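PDB 4WY9: putative MCP-type signal transduction protein from Campylobacter jejuni subsp. jejuni serotype O:2, which acts as the chemoreceptor Tlp1, whose periplasmic tandem-PAS sensing domain probably recognises its ligands indirectly to steer chemotaxis. Local coordinates for residues F272-Q275 and D276-W279; K155-E159 and G160-D164. All coordinates share one frame; numbering follows the deposited sequence. Where two conformers were deposited one is given.

Contact 1: F272-Q275 and D276-W279; sequences FKVQ and DSSW
Phe272 and Trp279 form an antiparallel hydrogen-bonded pair, and two residues closer to the bend Val274 and Ser277 form the next one; between them Lys273 faces Ser278 as a non-hydrogen-bonded pair. The two short strand segments run 148° apart, their axes 4.7 Å from each other at closest approach. A type II' turn from Val274 to Ser277 reverses the chain, with Gln275 and Asp276 at its corners.

Phe272, Val274, Ser277 and Trp279 share one face of the hairpin. Phe272 lays one ring face against Trp279, whose CB stands over that face, off-centre toward the rim, 3.5 Å from Phe272 CZ. A chi1 of 59° turns the ring there, with CG between backbone N and carbonyl carbon. This ring and the five-membered ring of Trp279 are nearly parallel, 22° apart, yet slid until they barely overlap, so the contact is CH-pi rather than a stack. Val274 CG2 touches the indole at CD1.

A short chain of hydrogen bonds runs from the indole through the Ser277 hydroxyl to the backbone. Ser277 OG donates to Val274 O at 2.8 Å, in the carbonyl plane on a lone pair; Ser277 N bonds to the same oxygen, so two donors of one residue grip it. Ser277 OG in turn accepts from Trp279 NE1 at 2.9 Å, in the indole plane at its edge. A water bridges Gln275 OE1 and Asp276 OD2 across the exposed corner, and another links Gln275 O with Ser277 O.

Phe272, Val274 and Trp279 pack on helix 8-51, where Phe31 meets both Val274 and Trp279, and Ile150 touches the turn. This is a beta hairpin with a two-residue turn, joining neighbouring antiparallel strands of a PAS-type sheet backed by the long helix.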
ATOM      1  N   PHE A 272       9.116   9.673  -2.855  1.00 11.73           N
ATOM      2  CA  PHE A 272       8.650  10.023  -1.539  1.00 12.31           C
ATOM      3  C   PHE A 272       8.785   8.858  -0.562  1.00 12.46           C
ATOM      4  O   PHE A 272       8.773   7.702  -0.969  1.00 13.23           O
ATOM      5  CB  PHE A 272       7.221  10.552  -1.564  1.00 13.45           C
ATOM      6  CG  PHE A 272       6.206   9.570  -2.127  1.00 13.90           C
ATOM      7  CD1 PHE A 272       5.986   9.459  -3.505  1.00 14.97           C
ATOM      8  CD2 PHE A 272       5.418   8.801  -1.287  1.00 15.68           C
ATOM      9  CE1 PHE A 272       5.058   8.575  -3.996  1.00 15.72           C
ATOM     10  CE2 PHE A 272       4.461   7.929  -1.802  1.00 14.68           C
ATOM     11  CZ  PHE A 272       4.270   7.847  -3.169  1.00 14.82           C
ATOM     12  N   LYS A 273       8.904   9.186   0.710  1.00 13.99           N
ATOM     13  CA  LYS A 273       9.023   8.197   1.737  1.00 14.15           C
ATOM     14  C   LYS A 273       7.735   8.102   2.496  1.00 14.51           C
ATOM     15  O   LYS A 273       7.046   9.094   2.700  1.00 17.75           O
ATOM     16  CB  LYS A 273      10.172   8.503   2.699  1.00 18.35           C
ATOM     17  CG  LYS A 273      11.573   8.358   2.092  1.00 23.29           C
ATOM     18  CD  LYS A 273      12.601   8.878   3.055  1.00 28.51           C
ATOM     19  CE  LYS A 273      13.696   9.662   2.317  1.00 36.99           C
ATOM     20  NZ  LYS A 273      14.614  10.389   3.216  1.00 41.65           N
ATOM     21  N   VAL A 274       7.420   6.889   2.923  1.00 14.22           N
ATOM     22  CA  VAL A 274       6.291   6.618   3.763  1.00 14.32           C
ATOM     23  C   VAL A 274       6.801   5.741   4.876  1.00 12.83           C
ATOM     24  O   VAL A 274       7.038   4.549   4.681  1.00 12.58           O
ATOM     25  CB  VAL A 274       5.147   5.923   2.993  1.00 14.63           C
ATOM     26  CG1 VAL A 274       4.033   5.571   3.924  1.00 15.26           C
ATOM     27  CG2 VAL A 274       4.637   6.798   1.842  1.00 15.79           C
ATOM     28  N   GLN A 275       6.978   6.330   6.068  1.00 14.29           N
ATOM     29  CA  GLN A 275       7.621   5.639   7.193  1.00 14.82           C
ATOM     30  C   GLN A 275       8.952   5.087   6.707  1.00 15.68           C
ATOM     31  O   GLN A 275       9.804   5.834   6.227  1.00 18.12           O
ATOM     32  CB  GLN A 275       6.678   4.585   7.787  1.00 13.74           C
ATOM     33  CG  GLN A 275       5.428   5.155   8.386  1.00 14.51           C
ATOM     34  CD  GLN A 275       5.675   5.831   9.723  1.00 15.67           C
ATOM     35  OE1 GLN A 275       6.552   5.421  10.507  1.00 16.64           O
ATOM     36  NE2 GLN A 275       4.896   6.861  10.000  1.00 18.19           N
ATOM     37  N   ASP A 276       9.144   3.779   6.774  1.00 15.90           N
ATOM     38  CA  ASP A 276      10.429   3.175   6.359  1.00 16.89           C
ATOM     39  C   ASP A 276      10.372   2.657   4.912  1.00 16.28           C
ATOM     40  O   ASP A 276      11.312   2.019   4.442  1.00 19.03           O
ATOM     41  CB  ASP A 276      10.813   2.034   7.306  1.00 20.72           C
ATOM     42  CG  ASP A 276      11.033   2.514   8.714  1.00 29.15           C
ATOM     43  OD1 ASP A 276      11.787   3.519   8.854  1.00 34.43           O
ATOM     44  OD2 ASP A 276      10.445   1.936   9.657  1.00 31.63           O
ATOM     45  N   SER A 277       9.264   2.914   4.213  1.00 14.12           N
ATOM     46  CA  SER A 277       9.144   2.489   2.815  1.00 12.92           C
ATOM     47  C   SER A 277       9.392   3.658   1.889  1.00 11.69           C
ATOM     48  O   SER A 277       9.316   4.823   2.281  1.00 13.56           O
ATOM     49  CB  SER A 277       7.763   1.857   2.538  1.00 15.08           C
ATOM     50  OG  SER A 277       6.726   2.796   2.551  1.00 14.54           O
ATOM     51  N   SER A 278       9.689   3.365   0.640  1.00 11.41           N
ATOM     52  CA  SER A 278      10.068   4.371  -0.346  1.00 11.14           C
ATOM     53  C   SER A 278       9.358   4.102  -1.629  1.00  9.07           C
ATOM     54  O   SER A 278       9.374   2.957  -2.120  1.00  9.98           O
ATOM     55  CB  SER A 278      11.568   4.381  -0.549  1.00 12.57           C
ATOM     56  OG  SER A 278      12.279   4.636   0.652  1.00 16.87           O
ATOM     57  N   TRP A 279       8.761   5.144  -2.216  1.00  9.28           N
ATOM     58  CA  TRP A 279       7.949   5.030  -3.397  1.00  8.37           C
ATOM     59  C   TRP A 279       8.287   6.096  -4.409  1.00  8.21           C
ATOM     60  O   TRP A 279       8.926   7.095  -4.072  1.00  9.59           O
ATOM     61  CB  TRP A 279       6.458   5.088  -3.030  1.00  8.41           C
ATOM     62  CG  TRP A 279       6.055   4.051  -2.052  1.00  7.92           C
ATOM     63  CD1 TRP A 279       6.203   4.104  -0.692  1.00 10.10           C
ATOM     64  CD2 TRP A 279       5.428   2.803  -2.346  1.00  8.68           C
ATOM     65  NE1 TRP A 279       5.728   2.943  -0.132  1.00 10.05           N
ATOM     66  CE2 TRP A 279       5.251   2.122  -1.110  1.00  8.94           C
ATOM     67  CE3 TRP A 279       5.009   2.184  -3.508  1.00  9.89           C
ATOM     68  CZ2 TRP A 279       4.660   0.855  -1.042  1.00 10.61           C
ATOM     69  CZ3 TRP A 279       4.432   0.935  -3.440  1.00 10.05           C
ATOM     70  CH2 TRP A 279       4.265   0.293  -2.210  1.00 10.08           C
TER
HETATM   71  O   HOH W   1       8.229   3.109  10.879  1.00 17.49           O
HETATM   72  O   HOH W   2      11.613   5.379   4.014  1.00 24.55           O

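Contact 2: K155-E159 and G160-D164; sequences KMNLE and GQDFD
Phe163 turns one ring face to Met156, whose CB stands over that face, off-centre toward the rim, 3.8 Å from Phe163 CZ. With chi1 at 66°, the Phe163 ring swings back across the strand pair to reach Met156. The Met156 side chain then carries on past the ring: its SD is 5.1 Å from the Phe163 ring centroid and well off the normal, an oblique Met-aromatic contact. Leu158 CD1 comes to the ring edge near its plane, 4.2 Å from Phe163 CZ. Beneath these side chains Met156 and Phe163 form an antiparallel hydrogen-bonded pair, each backbone N bonded to the other's carbonyl oxygen.

Beyond this pair the loop closes round the amide of Asn157. A chi1 of -172° sets its CG opposite the backbone N and carries the amide across to the returning chain. There Asn157 OD1 accepts from Gly160 N at 2.9 Å, in the carbonyl plane. Asn157 ND2 gives to two oxygens: Asp162 OD1 at 2.9 Å, met on the anti side but tilted out of the carboxylate plane, and Gly160 O at 3.1 Å, approached from well above the carbonyl plane. The amide and carboxylate planes stand 88° apart. A water joins Glu159 N to Gln161 O.

Glu127 OE1 also accepts from Asn157 N. Met156, Leu158 and Phe163 form the apolar side of the hairpin, against helix 126-129 and Phe78, while Asn157, bonded through both ends of its amide, is fixed in rotation and ties an exposed loop together.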
ATOM      1  N   LYS A 155      -0.246  -9.536  -4.832  0.52  9.15           N
ATOM      2  CA  LYS A 155      -1.562 -10.036  -5.161  0.52 10.72           C
ATOM      3  C   LYS A 155      -2.249 -10.526  -3.892  0.52 11.46           C
ATOM      4  O   LYS A 155      -1.609 -11.185  -3.034  0.52 12.30           O
ATOM      5  CB  LYS A 155      -1.461 -11.166  -6.172  0.52 13.49           C
ATOM      6  CG  LYS A 155      -2.774 -11.854  -6.512  0.52 14.42           C
ATOM      7  CD  LYS A 155      -2.570 -13.272  -7.106  0.52 21.81           C
ATOM      8  CE  LYS A 155      -1.636 -13.352  -8.266  0.52 26.11           C
ATOM      9  NZ  LYS A 155      -1.366 -14.770  -8.655  0.52 30.74           N
ATOM     10  N   MET A 156      -3.527 -10.197  -3.734  1.00 10.94           N
ATOM     11  CA  MET A 156      -4.324 -10.758  -2.637  1.00 11.66           C
ATOM     12  C   MET A 156      -5.662 -11.212  -3.187  1.00 12.74           C
ATOM     13  O   MET A 156      -6.104 -10.797  -4.262  1.00 13.68           O
ATOM     14  CB  MET A 156      -4.538  -9.755  -1.525  1.00 12.29           C
ATOM     15  CG  MET A 156      -3.294  -9.337  -0.819  1.00 11.67           C
ATOM     16  SD  MET A 156      -3.599  -8.183   0.540  1.00 12.26           S
ATOM     17  CE  MET A 156      -4.261  -9.259   1.785  1.00 12.01           C
ATOM     18  N   ASN A 157      -6.324 -12.068  -2.431  1.00 13.99           N
ATOM     19  CA  ASN A 157      -7.655 -12.536  -2.764  1.00 15.13           C
ATOM     20  C   ASN A 157      -8.364 -12.846  -1.475  1.00 15.92           C
ATOM     21  O   ASN A 157      -8.136 -13.905  -0.865  1.00 18.49           O
ATOM     22  CB  ASN A 157      -7.622 -13.746  -3.706  1.00 17.07           C
ATOM     23  CG  ASN A 157      -8.991 -14.117  -4.208  1.00 17.95           C
ATOM     24  OD1 ASN A 157      -9.994 -14.008  -3.478  1.00 19.21           O
ATOM     25  ND2 ASN A 157      -9.076 -14.483  -5.469  1.00 20.09           N
ATOM     26  N   LEU A 158      -9.247 -11.955  -1.047  1.00 16.32           N
ATOM     27  CA  LEU A 158      -9.927 -12.107   0.253  1.00 17.03           C
ATOM     28  C   LEU A 158     -11.410 -12.392   0.133  1.00 20.52           C
ATOM     29  O   LEU A 158     -12.004 -12.940   1.062  1.00 22.55           O
ATOM     30  CB  LEU A 158      -9.717 -10.866   1.085  1.00 15.70           C
ATOM     31  CG  LEU A 158      -8.264 -10.549   1.433  1.00 13.21           C
ATOM     32  CD1 LEU A 158      -8.195  -9.220   2.134  1.00 12.40           C
ATOM     33  CD2 LEU A 158      -7.656 -11.643   2.280  1.00 12.98           C
ATOM     34  N   GLU A 159     -12.015 -12.048  -1.007  1.00 22.52           N
ATOM     35  CA  GLU A 159     -13.458 -12.223  -1.186  1.00 24.96           C
ATOM     36  C   GLU A 159     -13.824 -12.956  -2.471  1.00 25.48           C
ATOM     37  O   GLU A 159     -14.997 -13.095  -2.775  1.00 30.05           O
ATOM     38  CB  GLU A 159     -14.162 -10.873  -1.171  1.00 30.00           C
ATOM     39  CG  GLU A 159     -14.002 -10.104   0.128  1.00 31.82           C
ATOM     40  CD  GLU A 159     -14.667  -8.750   0.052  1.00 34.51           C
ATOM     41  OE1 GLU A 159     -14.204  -7.906  -0.728  1.00 36.16           O
ATOM     42  OE2 GLU A 159     -15.675  -8.558   0.793  1.00 42.26           O
ATOM     43  N   GLY A 160     -12.854 -13.538  -3.142  1.00 23.48           N
ATOM     44  CA  GLY A 160     -13.091 -14.325  -4.341  1.00 22.91           C
ATOM     45  C   GLY A 160     -12.352 -13.851  -5.566  1.00 23.54           C
ATOM     46  O   GLY A 160     -11.977 -14.671  -6.416  1.00 24.81           O
ATOM     47  N   GLN A 161     -12.075 -12.546  -5.645  1.00 21.00           N
ATOM     48  CA  GLN A 161     -11.395 -12.005  -6.816  1.00 20.28           C
ATOM     49  C   GLN A 161     -10.044 -11.454  -6.427  1.00 16.27           C
ATOM     50  O   GLN A 161      -9.880 -10.858  -5.394  1.00 17.60           O
ATOM     51  CB  GLN A 161     -12.199 -10.918  -7.500  1.00 25.84           C
ATOM     52  CG  GLN A 161     -13.686 -11.234  -7.736  1.00 35.10           C
ATOM     53  CD  GLN A 161     -14.547  -9.970  -7.702  1.00 46.32           C
ATOM     54  OE1 GLN A 161     -14.136  -8.904  -7.175  1.00 58.18           O
ATOM     55  NE2 GLN A 161     -15.768 -10.076  -8.253  1.00 50.01           N
ATOM     56  N   ASP A 162      -9.068 -11.640  -7.305  1.00 16.18           N
ATOM     57  CA  ASP A 162      -7.724 -11.123  -7.101  1.00 15.58           C
ATOM     58  C   ASP A 162      -7.694  -9.612  -7.165  1.00 14.83           C
ATOM     59  O   ASP A 162      -8.434  -8.989  -7.926  1.00 16.27           O
ATOM     60  CB  ASP A 162      -6.769 -11.642  -8.176  1.00 17.94           C
ATOM     61  CG  ASP A 162      -6.476 -13.126  -8.065  1.00 20.14           C
ATOM     62  OD1 ASP A 162      -6.802 -13.755  -7.041  1.00 21.12           O
ATOM     63  OD2 ASP A 162      -5.861 -13.645  -9.029  1.00 22.94           O
ATOM     64  N   PHE A 163      -6.826  -9.003  -6.354  1.00 12.78           N
ATOM     65  CA  PHE A 163      -6.541  -7.585  -6.470  1.00 12.13           C
ATOM     66  C   PHE A 163      -5.096  -7.296  -6.089  1.00 11.38           C
ATOM     67  O   PHE A 163      -4.432  -8.112  -5.440  1.00 12.42           O
ATOM     68  CB  PHE A 163      -7.517  -6.729  -5.651  1.00 11.06           C
ATOM     69  CG  PHE A 163      -7.410  -6.901  -4.145  1.00 11.81           C
ATOM     70  CD1 PHE A 163      -8.042  -7.940  -3.519  1.00 13.01           C
ATOM     71  CD2 PHE A 163      -6.755  -5.980  -3.378  1.00 12.13           C
ATOM     72  CE1 PHE A 163      -7.970  -8.095  -2.137  1.00 13.51           C
ATOM     73  CE2 PHE A 163      -6.681  -6.123  -2.002  1.00 12.48           C
ATOM     74  CZ  PHE A 163      -7.285  -7.166  -1.386  1.00 12.79           C
ATOM     75  N   ASP A 164      -4.588  -6.166  -6.533  1.00 11.20           N
ATOM     76  CA  ASP A 164      -3.239  -5.720  -6.232  1.00 10.10           C
ATOM     77  C   ASP A 164      -3.257  -4.788  -5.033  1.00  8.72           C
ATOM     78  O   ASP A 164      -4.074  -3.860  -4.982  1.00 10.46           O
ATOM     79  CB  ASP A 164      -2.626  -5.076  -7.445  1.00 13.10           C
ATOM     80  CG  ASP A 164      -2.681  -5.992  -8.639  1.00 15.24           C
ATOM     81  OD1 ASP A 164      -2.073  -7.044  -8.578  1.00 16.82           O
ATOM     82  OD2 ASP A 164      -3.316  -5.620  -9.650  1.00 20.93           O
TER
HETATM   83  O   HOH W   3     -10.777 -10.306  -2.901  1.00 18.88           O

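Overall arrangement
After helices 8-51 and 59-70 the chain enters the first antiparallel sheet, where contact 2 closes the loop between strands 154-156 and 163-173. It then passes through strand 179-188 and helix 190-196 into the second sheet, in which contact 1 closes the turn between strands 264-274 and 277-286. The hairpins are in series, neither nested nor crossed; the centres of contacts 1 and 2 lie 24 Å apart. Contact 1 sets the second sheet against helix 8-51 and meets strand 149-150 of the first. In contact 2, Asp164 touches Lys224, Val227 and Leu228, and Lys155 touches Leu228, in the loop after strand 218-220, so this hairpin also meets the second half of the chain.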